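Local coordinates for protein thiosulfate sulfurtransferase (Pseudomonas aeruginosa, PDB 1YT8) that probably transfers a sulfane sulfur from thiosulfate to cyanide, using a chain that carries four rhodanese-like repeats, at residues K117-G120 / E121-E124; R153-D156 / E157-M161; S168-G171 / A172-V175; G307-L310 / V311-D315. All blocks are in the same frame, centred on the assembly; numbering follows the deposited sequence.

How the contacts relate
The four contacts are short-range, each a turn or two of chain. Contacts 1, 3 and 4 are buried; contact 2 is only partly so. Contacts 2 and 3 belong to one rhodanese-like repeat, covering a helix after strand 147-151 and the turn after strand 167-168, and they touch where Phe155 and Tyr158 pack on Ser168. Contact 4 meets all the others: Gly307 lies against Ala172, Gln309 beside Arg154, and Gln312 against Lys117 of contact 1, on helix 114-127. Charge dominates contact 2, apolar packing and backbone bonds contacts 1 and 3, and in contact 4 two waters join an amide to a carboxylate. Side chains of contacts 2 and 4 come to about 4 Å from a bound sulfite ion.

Contact 1 (K117-G120 / E121-E124); sequences KAFG and ELVE
Residues 117-120 and 121-124 are consecutive turns of helix 114-127, joined by four i to i+4 backbone hydrogen bonds: Glu121 N to Lys117 O, Leu122 N to Ala118 O, Val123 N to Phe119 O (3.0 Å) and Glu124 N to Gly120 O. Phe119 and Val123 form the main side-chain contact. The CG2 methyl of Val123 lies over one face of the Phe119 ring, 3.8 Å from its centroid and off-centre, near the rim atoms; its distance to Phe119 CZ is 3.5 Å. This CH-pi contact arises because the Phe119 ring, with CG anti to the backbone N (chi1 174°), leans along the helix toward the next turn. Leu122 CD2 comes obliquely to the same ring, 4.5 Å from Phe119 CD1. A branched valine and a flat ring suit this buried apolar side, where Trp341 and Ile201 also pack. Elsewhere on the helix the contacts are polar. A water donates to both Lys117 O and Glu121 OE2, at 2.8 Å each, giving that carbonyl a second partner besides the N-H of Glu121. Glu121, bent at chi2 (-55°), and Glu124 both form salt bridges to Arg196, a residue of the sulfite pocket, while Lys117 NZ is bound by Asp111 and Tyr507. This is a buried alpha-helix with an apolar side packed on helices 197-208 and 334-344 and an acidic side whose two glutamates hold a pocket arginine from the second shell.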
ATOM      1  N   LYS A 117       1.503  10.022  -5.395  1.00 11.92           N
ATOM      2  CA  LYS A 117       2.473  10.344  -6.434  1.00 11.73           C
ATOM      3  C   LYS A 117       2.208  11.692  -7.094  1.00 11.26           C
ATOM      4  O   LYS A 117       3.143  12.433  -7.406  1.00 10.26           O
ATOM      5  CB  LYS A 117       2.498   9.235  -7.485  1.00 13.28           C
ATOM      6  CG  LYS A 117       2.864   7.881  -6.908  1.00 12.63           C
ATOM      7  CD  LYS A 117       2.784   6.791  -7.957  1.00 11.46           C
ATOM      8  CE  LYS A 117       3.202   5.452  -7.374  1.00 11.03           C
ATOM      9  NZ  LYS A 117       3.085   4.368  -8.392  1.00 13.69           N
ATOM     10  N   ALA A 118       0.934  12.003  -7.311  1.00 12.21           N
ATOM     11  CA  ALA A 118       0.564  13.276  -7.914  1.00 10.84           C
ATOM     12  C   ALA A 118       0.952  14.385  -6.943  1.00 11.38           C
ATOM     13  O   ALA A 118       1.423  15.453  -7.350  1.00 11.11           O
ATOM     14  CB  ALA A 118      -0.933  13.308  -8.189  1.00 10.41           C
ATOM     15  N   PHE A 119       0.757  14.132  -5.651  1.00 12.83           N
ATOM     16  CA  PHE A 119       1.121  15.120  -4.639  1.00 11.98           C
ATOM     17  C   PHE A 119       2.627  15.372  -4.682  1.00 11.91           C
ATOM     18  O   PHE A 119       3.079  16.507  -4.540  1.00 11.43           O
ATOM     19  CB  PHE A 119       0.740  14.646  -3.233  1.00 12.83           C
ATOM     20  CG  PHE A 119       1.221  15.572  -2.144  1.00 14.31           C
ATOM     21  CD1 PHE A 119       0.655  16.835  -1.987  1.00 13.26           C
ATOM     22  CD2 PHE A 119       2.271  15.202  -1.311  1.00 12.56           C
ATOM     23  CE1 PHE A 119       1.130  17.723  -1.014  1.00 14.44           C
ATOM     24  CE2 PHE A 119       2.756  16.080  -0.335  1.00 14.57           C
ATOM     25  CZ  PHE A 119       2.179  17.347  -0.189  1.00 14.63           C
ATOM     26  N   GLY A 120       3.403  14.308  -4.875  1.00 11.97           N
ATOM     27  CA  GLY A 120       4.845  14.457  -4.938  1.00 13.03           C
ATOM     28  C   GLY A 120       5.264  15.408  -6.045  1.00 13.67           C
ATOM     29  O   GLY A 120       6.163  16.239  -5.869  1.00 10.70           O
ATOM     30  N   GLU A 121       4.607  15.293  -7.193  1.00 12.94           N
ATOM     31  CA  GLU A 121       4.919  16.157  -8.319  1.00 12.44           C
ATOM     32  C   GLU A 121       4.525  17.597  -8.000  1.00 13.19           C
ATOM     33  O   GLU A 121       5.202  18.534  -8.424  1.00 12.48           O
ATOM     34  CB  GLU A 121       4.196  15.677  -9.582  1.00 14.01           C
ATOM     35  CG  GLU A 121       4.669  14.313 -10.105  1.00 13.86           C
ATOM     36  CD  GLU A 121       6.169  14.255 -10.364  1.00 16.27           C
ATOM     37  OE1 GLU A 121       6.732  15.255 -10.870  1.00 16.95           O
ATOM     38  OE2 GLU A 121       6.787  13.205 -10.075  1.00 16.41           O
ATOM     39  N   LEU A 122       3.433  17.765  -7.257  1.00 10.54           N
ATOM     40  CA  LEU A 122       2.962  19.097  -6.866  1.00 12.29           C
ATOM     41  C   LEU A 122       3.988  19.777  -5.961  1.00 11.65           C
ATOM     42  O   LEU A 122       4.226  20.986  -6.072  1.00 15.46           O
ATOM     43  CB  LEU A 122       1.620  19.000  -6.135  1.00 12.83           C
ATOM     44  CG  LEU A 122       0.962  20.328  -5.736  1.00 14.19           C
ATOM     45  CD1 LEU A 122       0.610  21.124  -6.997  1.00 15.92           C
ATOM     46  CD2 LEU A 122      -0.296  20.056  -4.925  1.00 14.79           C
ATOM     47  N   VAL A 123       4.588  19.000  -5.062  1.00 11.88           N
ATOM     48  CA  VAL A 123       5.598  19.536  -4.160  1.00 12.34           C
ATOM     49  C   VAL A 123       6.782  20.084  -4.962  1.00 14.03           C
ATOM     50  O   VAL A 123       7.222  21.214  -4.721  1.00 13.78           O
ATOM     51  CB  VAL A 123       6.083  18.459  -3.145  1.00 11.62           C
ATOM     52  CG1 VAL A 123       7.263  18.985  -2.334  1.00 11.08           C
ATOM     53  CG2 VAL A 123       4.940  18.089  -2.194  1.00 10.96           C
ATOM     54  N   GLU A 124       7.292  19.308  -5.920  1.00 13.95           N
ATOM     55  CA  GLU A 124       8.421  19.784  -6.717  1.00 16.08           C
ATOM     56  C   GLU A 124       8.030  21.005  -7.538  1.00 16.38           C
ATOM     57  O   GLU A 124       8.805  21.954  -7.665  1.00 16.11           O
ATOM     58  CB  GLU A 124       8.945  18.704  -7.673  1.00 18.48           C
ATOM     59  CG  GLU A 124      10.258  19.122  -8.347  1.00 22.56           C
ATOM     60  CD  GLU A 124      10.780  18.110  -9.350  1.00 24.91           C
ATOM     61  OE1 GLU A 124      10.192  17.994 -10.446  1.00 27.02           O
ATOM     62  OE2 GLU A 124      11.778  17.429  -9.040  1.00 27.80           O
TER
HETATM   63  O   HOH W   1       5.827  11.754  -7.851  1.00 16.54           O

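Contact 2 (R153-D156 / E157-M161); sequences RRFD and EYQTM
Residues 153-161 run from a loop into the helix 155-160 of a beta-alpha-beta unit of the rhodanese-like fold, with Arg154 at the N-cap and its carbonyl accepting Tyr158 N (3.1 Å). Glu157 reaches back over this first turn, and its OE1 accepts the backbone N-H of Arg154 at 3.0 Å, on the anti side and 31° out of the carboxylate plane. The same carboxylate is stacked on the Arg154 guanidinium, the planes 15° apart, with OE1 over its centre; the salt bridge is long and rests on charge alone. In its own plane that guanidinium grips Asp156 side-on, NE to OD1 and NH2 to OD2, each through a syn lone pair. Arg198, of the sulfite pocket, is a further partner of Glu157 OE1, so the acid ties the helix start to that site. Farther along, Gln159 CG lies over one face of the Phe155 ring, 3.9 Å from the centroid, a CH-pi contact suited to a long chain whose amide NE2 is held by Gln236. Arg153, which also pairs with Asp151, bends at chi3 (-69°) and reaches along the short helix to selenomethionine Met161: NH2 donates to Met161 O at 2.7 Å, the oxygen in the guanidinium plane.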
ATOM      1  N   ARG A 153      13.087   4.178   0.120  1.00 10.73           N
ATOM      2  CA  ARG A 153      12.120   3.097  -0.060  1.00  9.70           C
ATOM      3  C   ARG A 153      12.173   2.085   1.082  1.00 10.40           C
ATOM      4  O   ARG A 153      12.911   2.262   2.052  1.00 10.54           O
ATOM      5  CB  ARG A 153      12.403   2.367  -1.377  1.00  7.21           C
ATOM      6  CG  ARG A 153      12.385   3.262  -2.615  1.00 10.85           C
ATOM      7  CD  ARG A 153      12.863   2.483  -3.827  1.00 10.10           C
ATOM      8  NE  ARG A 153      14.292   2.173  -3.744  1.00 10.05           N
ATOM      9  CZ  ARG A 153      14.881   1.198  -4.432  1.00 11.14           C
ATOM     10  NH1 ARG A 153      14.167   0.433  -5.253  1.00 11.69           N
ATOM     11  NH2 ARG A 153      16.183   0.987  -4.300  1.00 12.14           N
ATOM     12  N   ARG A 154      11.376   1.025   0.970  1.00 11.87           N
ATOM     13  CA  ARG A 154      11.387  -0.028   1.984  1.00 13.38           C
ATOM     14  C   ARG A 154      12.732  -0.732   1.857  1.00 13.24           C
ATOM     15  O   ARG A 154      13.329  -0.736   0.787  1.00 12.56           O
ATOM     16  CB  ARG A 154      10.283  -1.060   1.732  1.00 14.19           C
ATOM     17  CG  ARG A 154       8.860  -0.553   1.883  1.00 15.66           C
ATOM     18  CD  ARG A 154       7.896  -1.742   1.904  1.00 19.79           C
ATOM     19  NE  ARG A 154       8.113  -2.633   0.767  1.00 20.23           N
ATOM     20  CZ  ARG A 154       7.525  -2.504  -0.418  1.00 24.64           C
ATOM     21  NH1 ARG A 154       6.667  -1.516  -0.637  1.00 24.29           N
ATOM     22  NH2 ARG A 154       7.808  -3.356  -1.394  1.00 24.41           N
ATOM     23  N   PHE A 155      13.198  -1.347   2.937  1.00 14.83           N
ATOM     24  CA  PHE A 155      14.481  -2.041   2.900  1.00 13.96           C
ATOM     25  C   PHE A 155      14.524  -3.139   1.831  1.00 12.95           C
ATOM     26  O   PHE A 155      15.557  -3.339   1.191  1.00 13.77           O
ATOM     27  CB  PHE A 155      14.801  -2.649   4.268  1.00 14.66           C
ATOM     28  CG  PHE A 155      16.186  -3.226   4.362  1.00 15.91           C
ATOM     29  CD1 PHE A 155      17.304  -2.398   4.283  1.00 16.99           C
ATOM     30  CD2 PHE A 155      16.375  -4.598   4.496  1.00 16.66           C
ATOM     31  CE1 PHE A 155      18.591  -2.927   4.334  1.00 18.26           C
ATOM     32  CE2 PHE A 155      17.654  -5.139   4.550  1.00 18.34           C
ATOM     33  CZ  PHE A 155      18.768  -4.302   4.467  1.00 17.70           C
ATOM     34  N   ASP A 156      13.418  -3.853   1.629  1.00 14.10           N
ATOM     35  CA  ASP A 156      13.414  -4.914   0.617  1.00 14.62           C
ATOM     36  C   ASP A 156      13.577  -4.366  -0.802  1.00 14.23           C
ATOM     37  O   ASP A 156      14.134  -5.037  -1.676  1.00 15.08           O
ATOM     38  CB  ASP A 156      12.141  -5.768   0.708  1.00 17.16           C
ATOM     39  CG  ASP A 156      10.873  -4.970   0.471  1.00 20.12           C
ATOM     40  OD1 ASP A 156      10.436  -4.255   1.396  1.00 26.75           O
ATOM     41  OD2 ASP A 156      10.312  -5.059  -0.639  1.00 22.86           O
ATOM     42  N   GLU A 157      13.092  -3.151  -1.041  1.00 15.22           N
ATOM     43  CA  GLU A 157      13.234  -2.544  -2.361  1.00 12.05           C
ATOM     44  C   GLU A 157      14.698  -2.186  -2.561  1.00 11.25           C
ATOM     45  O   GLU A 157      15.279  -2.437  -3.620  1.00 12.39           O
ATOM     46  CB  GLU A 157      12.380  -1.284  -2.468  1.00 13.51           C
ATOM     47  CG  GLU A 157      10.891  -1.549  -2.567  1.00 14.87           C
ATOM     48  CD  GLU A 157      10.085  -0.266  -2.567  1.00 14.93           C
ATOM     49  OE1 GLU A 157       9.841   0.278  -1.470  1.00 15.74           O
ATOM     50  OE2 GLU A 157       9.712   0.204  -3.664  1.00 13.02           O
ATOM     51  N   TYR A 158      15.285  -1.588  -1.528  1.00 12.10           N
ATOM     52  CA  TYR A 158      16.689  -1.191  -1.546  1.00 11.02           C
ATOM     53  C   TYR A 158      17.570  -2.414  -1.797  1.00 12.08           C
ATOM     54  O   TYR A 158      18.569  -2.337  -2.513  1.00 12.61           O
ATOM     55  CB  TYR A 158      17.041  -0.530  -0.206  1.00 11.72           C
ATOM     56  CG  TYR A 158      18.519  -0.449   0.105  1.00 12.45           C
ATOM     57  CD1 TYR A 158      19.315   0.575  -0.416  1.00 13.38           C
ATOM     58  CD2 TYR A 158      19.125  -1.412   0.911  1.00 13.24           C
ATOM     59  CE1 TYR A 158      20.687   0.633  -0.134  1.00 13.64           C
ATOM     60  CE2 TYR A 158      20.486  -1.365   1.197  1.00 13.50           C
ATOM     61  CZ  TYR A 158      21.260  -0.345   0.673  1.00 12.95           C
ATOM     62  OH  TYR A 158      22.611  -0.323   0.947  1.00 13.60           O
ATOM     63  N   GLN A 159      17.204  -3.546  -1.209  1.00 13.51           N
ATOM     64  CA  GLN A 159      17.986  -4.757  -1.408  1.00 15.15           C
ATOM     65  C   GLN A 159      17.837  -5.325  -2.816  1.00 15.36           C
ATOM     66  O   GLN A 159      18.724  -6.033  -3.303  1.00 15.32           O
ATOM     67  CB  GLN A 159      17.606  -5.823  -0.378  1.00 16.51           C
ATOM     68  CG  GLN A 159      18.103  -5.523   1.017  1.00 17.92           C
ATOM     69  CD  GLN A 159      18.434  -6.788   1.781  1.00 18.80           C
ATOM     70  OE1 GLN A 159      17.555  -7.594   2.083  1.00 17.21           O
ATOM     71  NE2 GLN A 159      19.714  -6.976   2.084  1.00 16.65           N
ATOM     72  N   THR A 160      16.730  -5.015  -3.483  1.00 13.70           N
ATOM     73  CA  THR A 160      16.533  -5.520  -4.837  1.00 13.92           C
ATOM     74  C   THR A 160      17.525  -4.854  -5.795  1.00 14.61           C
ATOM     75  O   THR A 160      18.168  -5.521  -6.607  1.00 13.74           O
ATOM     76  CB  THR A 160      15.086  -5.298  -5.301  1.00 13.26           C
ATOM     77  OG1 THR A 160      14.207  -6.022  -4.429  1.00 14.11           O
ATOM     78  CG2 THR A 160      14.891  -5.804  -6.724  1.00 17.57           C
HETATM   79  N   MSE A 161      17.644  -3.534  -5.702  1.00 12.60           N
HETATM   80  CA  MSE A 161      18.602  -2.794  -6.516  1.00 12.89           C
HETATM   81  C   MSE A 161      18.815  -1.453  -5.839  1.00 12.57           C
HETATM   82  O   MSE A 161      17.888  -0.897  -5.248  1.00 12.95           O
HETATM   83  CB  MSE A 161      18.104  -2.601  -7.958  1.00 13.81           C
HETATM   84  CG  MSE A 161      17.029  -1.551  -8.139  1.00 15.58           C
HETATM   85 SE   MSE A 161      15.294  -2.152  -7.534  1.00 16.30          SE
HETATM   86  CE  MSE A 161      14.193  -1.117  -8.786  1.00 14.89           C
TER
HETATM   87  O   HOH W   2      11.441  -0.212  -5.805  1.00 15.10           O

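Contact 3 (S168-G171 / A172-V175)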
ATOM      1  N   SER A 168      20.183   2.577   3.162  1.00 13.10           N
ATOM      2  CA  SER A 168      18.742   2.500   3.357  1.00 12.50           C
ATOM      3  C   SER A 168      18.257   3.370   4.516  1.00 13.00           C
ATOM      4  O   SER A 168      18.656   3.175   5.667  1.00 13.48           O
ATOM      5  CB  SER A 168      18.321   1.050   3.600  1.00 11.71           C
ATOM      6  OG  SER A 168      16.947   0.977   3.946  1.00 15.74           O
ATOM      7  N   VAL A 169      17.405   4.340   4.202  1.00 11.75           N
ATOM      8  CA  VAL A 169      16.833   5.230   5.207  1.00 11.01           C
ATOM      9  C   VAL A 169      15.402   5.544   4.771  1.00 12.77           C
ATOM     10  O   VAL A 169      15.141   6.589   4.163  1.00 14.43           O
ATOM     11  CB  VAL A 169      17.623   6.560   5.334  1.00 11.87           C
ATOM     12  CG1 VAL A 169      17.103   7.359   6.530  1.00 11.89           C
ATOM     13  CG2 VAL A 169      19.111   6.284   5.487  1.00 12.57           C
ATOM     14  N   PRO A 170      14.456   4.636   5.067  1.00 12.91           N
ATOM     15  CA  PRO A 170      13.046   4.807   4.707  1.00 15.59           C
ATOM     16  C   PRO A 170      12.531   6.215   5.000  1.00 15.23           C
ATOM     17  O   PRO A 170      12.870   6.815   6.020  1.00 18.09           O
ATOM     18  CB  PRO A 170      12.348   3.736   5.539  1.00 14.65           C
ATOM     19  CG  PRO A 170      13.363   2.636   5.555  1.00 16.02           C
ATOM     20  CD  PRO A 170      14.644   3.398   5.844  1.00 14.65           C
ATOM     21  N   GLY A 171      11.711   6.719   4.083  1.00 15.79           N
ATOM     22  CA  GLY A 171      11.147   8.057   4.168  1.00 16.39           C
ATOM     23  C   GLY A 171      11.000   8.793   5.490  1.00 15.84           C
ATOM     24  O   GLY A 171      11.568   9.874   5.663  1.00 14.23           O
ATOM     25  N   ALA A 172      10.229   8.233   6.416  1.00 14.86           N
ATOM     26  CA  ALA A 172      10.009   8.898   7.697  1.00 14.76           C
ATOM     27  C   ALA A 172      11.243   8.961   8.593  1.00 12.85           C
ATOM     28  O   ALA A 172      11.301   9.779   9.507  1.00 14.98           O
ATOM     29  CB  ALA A 172       8.859   8.231   8.442  1.00 13.95           C
ATOM     30  N   GLU A 173      12.227   8.109   8.324  1.00 14.98           N
ATOM     31  CA  GLU A 173      13.451   8.068   9.118  1.00 13.77           C
ATOM     32  C   GLU A 173      14.462   9.156   8.739  1.00 13.74           C
ATOM     33  O   GLU A 173      15.372   9.455   9.507  1.00 12.72           O
ATOM     34  CB  GLU A 173      14.137   6.702   8.964  1.00 15.52           C
ATOM     35  CG  GLU A 173      13.286   5.476   9.303  1.00 17.35           C
ATOM     36  CD  GLU A 173      12.940   5.368  10.782  1.00 17.21           C
ATOM     37  OE1 GLU A 173      13.724   5.864  11.621  1.00 16.83           O
ATOM     38  OE2 GLU A 173      11.894   4.767  11.106  1.00 16.63           O
ATOM     39  N   LEU A 174      14.305   9.751   7.561  1.00 13.44           N
ATOM     40  CA  LEU A 174      15.247  10.765   7.086  1.00 13.05           C
ATOM     41  C   LEU A 174      15.599  11.895   8.053  1.00 12.85           C
ATOM     42  O   LEU A 174      16.772  12.088   8.379  1.00 14.72           O
ATOM     43  CB  LEU A 174      14.755  11.343   5.753  1.00 13.77           C
ATOM     44  CG  LEU A 174      14.849  10.353   4.579  1.00 10.86           C
ATOM     45  CD1 LEU A 174      14.077  10.893   3.392  1.00 13.37           C
ATOM     46  CD2 LEU A 174      16.315  10.128   4.204  1.00  9.31           C
ATOM     47  N   VAL A 175      14.604  12.641   8.516  1.00 12.08           N
ATOM     48  CA  VAL A 175      14.872  13.745   9.432  1.00 12.30           C
ATOM     49  C   VAL A 175      15.443  13.251  10.761  1.00 12.49           C
ATOM     50  O   VAL A 175      16.254  13.931  11.394  1.00 15.99           O
ATOM     51  CB  VAL A 175      13.586  14.567   9.679  1.00 12.48           C
ATOM     52  CG1 VAL A 175      13.842  15.669  10.699  1.00 14.46           C
ATOM     53  CG2 VAL A 175      13.120  15.175   8.362  1.00 12.53           C
TER
HETATM   54  O   HOH W   3      11.600  12.217   8.211  1.00 19.21           O
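Gly171, Val169 and Leu174 carry this contact, where the chain leaves strand 167-168 and turns into helix 174-181. Gly171 O receives the N-H of Leu174 at 3.3 Å, a weak bond, and the side chain of Leu174 folds back over the same oxygen, its CD1 and CG each 3.5 Å away. Glycine suits the corner because it has no CB to press on the N of Ala172 in this unusual backbone conformation (phi -24°). The stronger closing bond comes from Glu173, whose N-H meets Pro170 O at 2.7 Å, the donor tilted 24° from the carbonyl plane. Pro170, with its ring-fixed phi, suits the position before the glycine. Val169 supplies the apolar partner: its CG1 lies 3.7 Å from Leu174 CD2, the two side chains crossing at a slant. That methyl is set anti to the backbone N (chi1 -172°), and both residues also pack on Leu150 of strand 147-151. A water spans the turn, donating weakly to Gly171 O and Ala172 O and accepting the N-H of Val175, its O 3.0 Å from Val175 N. The carboxylate of Glu173, bent at chi2, has salt bridges to Arg177 and to Arg334 of helix 334-344. Taken together, this is a strand-to-helix turn at the edge of the parallel sheet of a rhodanese-like domain, with Val169 and Leu174 in its core.

Contact 4 (G307-L310 / V311-D315)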
ATOM      1  N   GLY A 307       6.123   5.266   8.365  1.00 12.43           N
ATOM      2  CA  GLY A 307       5.886   6.585   7.798  1.00 12.81           C
ATOM      3  C   GLY A 307       6.069   6.825   6.313  1.00 12.14           C
ATOM      4  O   GLY A 307       5.164   7.338   5.650  1.00 11.36           O
ATOM      5  N   GLY A 308       7.242   6.483   5.793  1.00 12.45           N
ATOM      6  CA  GLY A 308       7.516   6.695   4.380  1.00 13.27           C
ATOM      7  C   GLY A 308       6.506   6.024   3.468  1.00 12.46           C
ATOM      8  O   GLY A 308       6.085   6.595   2.461  1.00 12.64           O
ATOM      9  N   GLN A 309       6.115   4.808   3.821  1.00 12.51           N
ATOM     10  CA  GLN A 309       5.142   4.078   3.024  1.00 12.48           C
ATOM     11  C   GLN A 309       3.709   4.531   3.286  1.00 12.52           C
ATOM     12  O   GLN A 309       2.840   4.357   2.433  1.00 15.98           O
ATOM     13  CB  GLN A 309       5.286   2.576   3.268  1.00 12.33           C
ATOM     14  CG  GLN A 309       6.569   2.000   2.684  1.00 13.38           C
ATOM     15  CD  GLN A 309       6.753   2.370   1.219  1.00 13.22           C
ATOM     16  OE1 GLN A 309       7.534   3.265   0.883  1.00 16.39           O
ATOM     17  NE2 GLN A 309       6.022   1.689   0.339  1.00 12.56           N
ATOM     18  N   LEU A 310       3.450   5.106   4.457  1.00 14.27           N
ATOM     19  CA  LEU A 310       2.100   5.593   4.746  1.00 13.23           C
ATOM     20  C   LEU A 310       1.855   6.788   3.824  1.00 12.87           C
ATOM     21  O   LEU A 310       0.759   6.976   3.287  1.00 13.23           O
ATOM     22  CB  LEU A 310       1.978   6.031   6.207  1.00 13.56           C
ATOM     23  CG  LEU A 310       0.656   6.697   6.621  1.00 14.89           C
ATOM     24  CD1 LEU A 310      -0.515   5.761   6.360  1.00 15.12           C
ATOM     25  CD2 LEU A 310       0.714   7.066   8.099  1.00 12.85           C
ATOM     26  N   VAL A 311       2.898   7.589   3.637  1.00 13.41           N
ATOM     27  CA  VAL A 311       2.818   8.761   2.779  1.00 13.31           C
ATOM     28  C   VAL A 311       2.780   8.361   1.301  1.00 13.22           C
ATOM     29  O   VAL A 311       2.134   9.026   0.492  1.00 15.22           O
ATOM     30  CB  VAL A 311       4.015   9.709   3.046  1.00 14.53           C
ATOM     31  CG1 VAL A 311       4.024  10.870   2.044  1.00 12.01           C
ATOM     32  CG2 VAL A 311       3.915  10.262   4.477  1.00 13.58           C
ATOM     33  N   GLN A 312       3.453   7.262   0.960  1.00 13.35           N
ATOM     34  CA  GLN A 312       3.519   6.773  -0.421  1.00 13.06           C
ATOM     35  C   GLN A 312       2.309   5.938  -0.869  1.00 12.93           C
ATOM     36  O   GLN A 312       1.883   6.035  -2.018  1.00 13.64           O
ATOM     37  CB  GLN A 312       4.800   5.949  -0.609  1.00 13.06           C
ATOM     38  CG  GLN A 312       4.970   5.290  -1.976  1.00 12.70           C
ATOM     39  CD  GLN A 312       5.264   6.279  -3.093  1.00 15.57           C
ATOM     40  OE1 GLN A 312       5.548   7.456  -2.847  1.00 15.88           O
ATOM     41  NE2 GLN A 312       5.213   5.799  -4.331  1.00 16.35           N
ATOM     42  N   GLU A 313       1.760   5.123   0.029  1.00 12.87           N
ATOM     43  CA  GLU A 313       0.622   4.262  -0.314  1.00 13.14           C
ATOM     44  C   GLU A 313      -0.562   4.532   0.614  1.00 12.33           C
ATOM     45  O   GLU A 313      -1.218   3.604   1.086  1.00 13.46           O
ATOM     46  CB  GLU A 313       1.026   2.784  -0.196  1.00 14.22           C
ATOM     47  CG  GLU A 313       2.349   2.424  -0.870  1.00 14.63           C
ATOM     48  CD  GLU A 313       2.687   0.941  -0.756  1.00 18.74           C
ATOM     49  OE1 GLU A 313       2.402   0.343   0.306  1.00 17.84           O
ATOM     50  OE2 GLU A 313       3.249   0.376  -1.720  1.00 20.96           O
ATOM     51  N   THR A 314      -0.838   5.808   0.851  1.00 13.91           N
ATOM     52  CA  THR A 314      -1.908   6.230   1.752  1.00 13.49           C
ATOM     53  C   THR A 314      -3.259   5.532   1.552  1.00 15.31           C
ATOM     54  O   THR A 314      -3.928   5.169   2.524  1.00 15.09           O
ATOM     55  CB  THR A 314      -2.111   7.760   1.654  1.00 14.52           C
ATOM     56  OG1 THR A 314      -0.831   8.410   1.622  1.00 12.07           O
ATOM     57  CG2 THR A 314      -2.886   8.276   2.853  1.00 14.79           C
ATOM     58  N   ASP A 315      -3.653   5.342   0.297  1.00 13.48           N
ATOM     59  CA  ASP A 315      -4.933   4.715  -0.020  1.00 14.42           C
ATOM     60  C   ASP A 315      -5.060   3.232   0.349  1.00 14.96           C
ATOM     61  O   ASP A 315      -6.168   2.691   0.371  1.00 16.61           O
ATOM     62  CB  ASP A 315      -5.247   4.912  -1.504  1.00 15.81           C
ATOM     63  CG  ASP A 315      -4.186   4.322  -2.404  1.00 15.32           C
ATOM     64  OD1 ASP A 315      -3.037   4.816  -2.375  1.00 17.07           O
ATOM     65  OD2 ASP A 315      -4.503   3.359  -3.136  1.00 16.06           O
TER
HETATM   66  O   HOH W   4       4.571  -0.728   1.490  1.00 16.00           O
HETATM   67  O   HOH W   5       5.286   1.746  -2.686  1.00 19.75           O
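The side chain of Gln309 crosses that of Glu313 obliquely and brings NE2 to 3.6 Å from Glu313 CD, the amide and carboxylate planes 62° apart. The pair spans the last turn of helix 307-312, a short helix of a rhodanese-like domain, where Glu313 is the first residue to leave helical angles. Two waters join the groups: each accepts from Gln309 NE2, and they donate separately to Glu313 OE1 (2.7 Å) and OE2 (2.6 Å). An amide suits this place because it offers both a donor and an acceptor: NE2 to the waters, OE1 to Arg198, a residue of the sulfite pocket. The bend at chi2 (-52°) turns the amide back toward its own helix end. Beside it, the side chain of Gln312 runs the same way; this residue lines the sulfite pocket, and it also packs on Thr197 and Arg198. Gly307 and Gly308 start the helix without side chains, which suits a place where Ala172 packs closely, and their carbonyls take Val311 N and Gln312 N. Glu313 N closes the last turn on Gln309 O at 2.7 Å. The next carbonyl, Leu310 O, is met instead by a side chain: Thr314 OG1 donates to it at 2.7 Å, in the carbonyl plane.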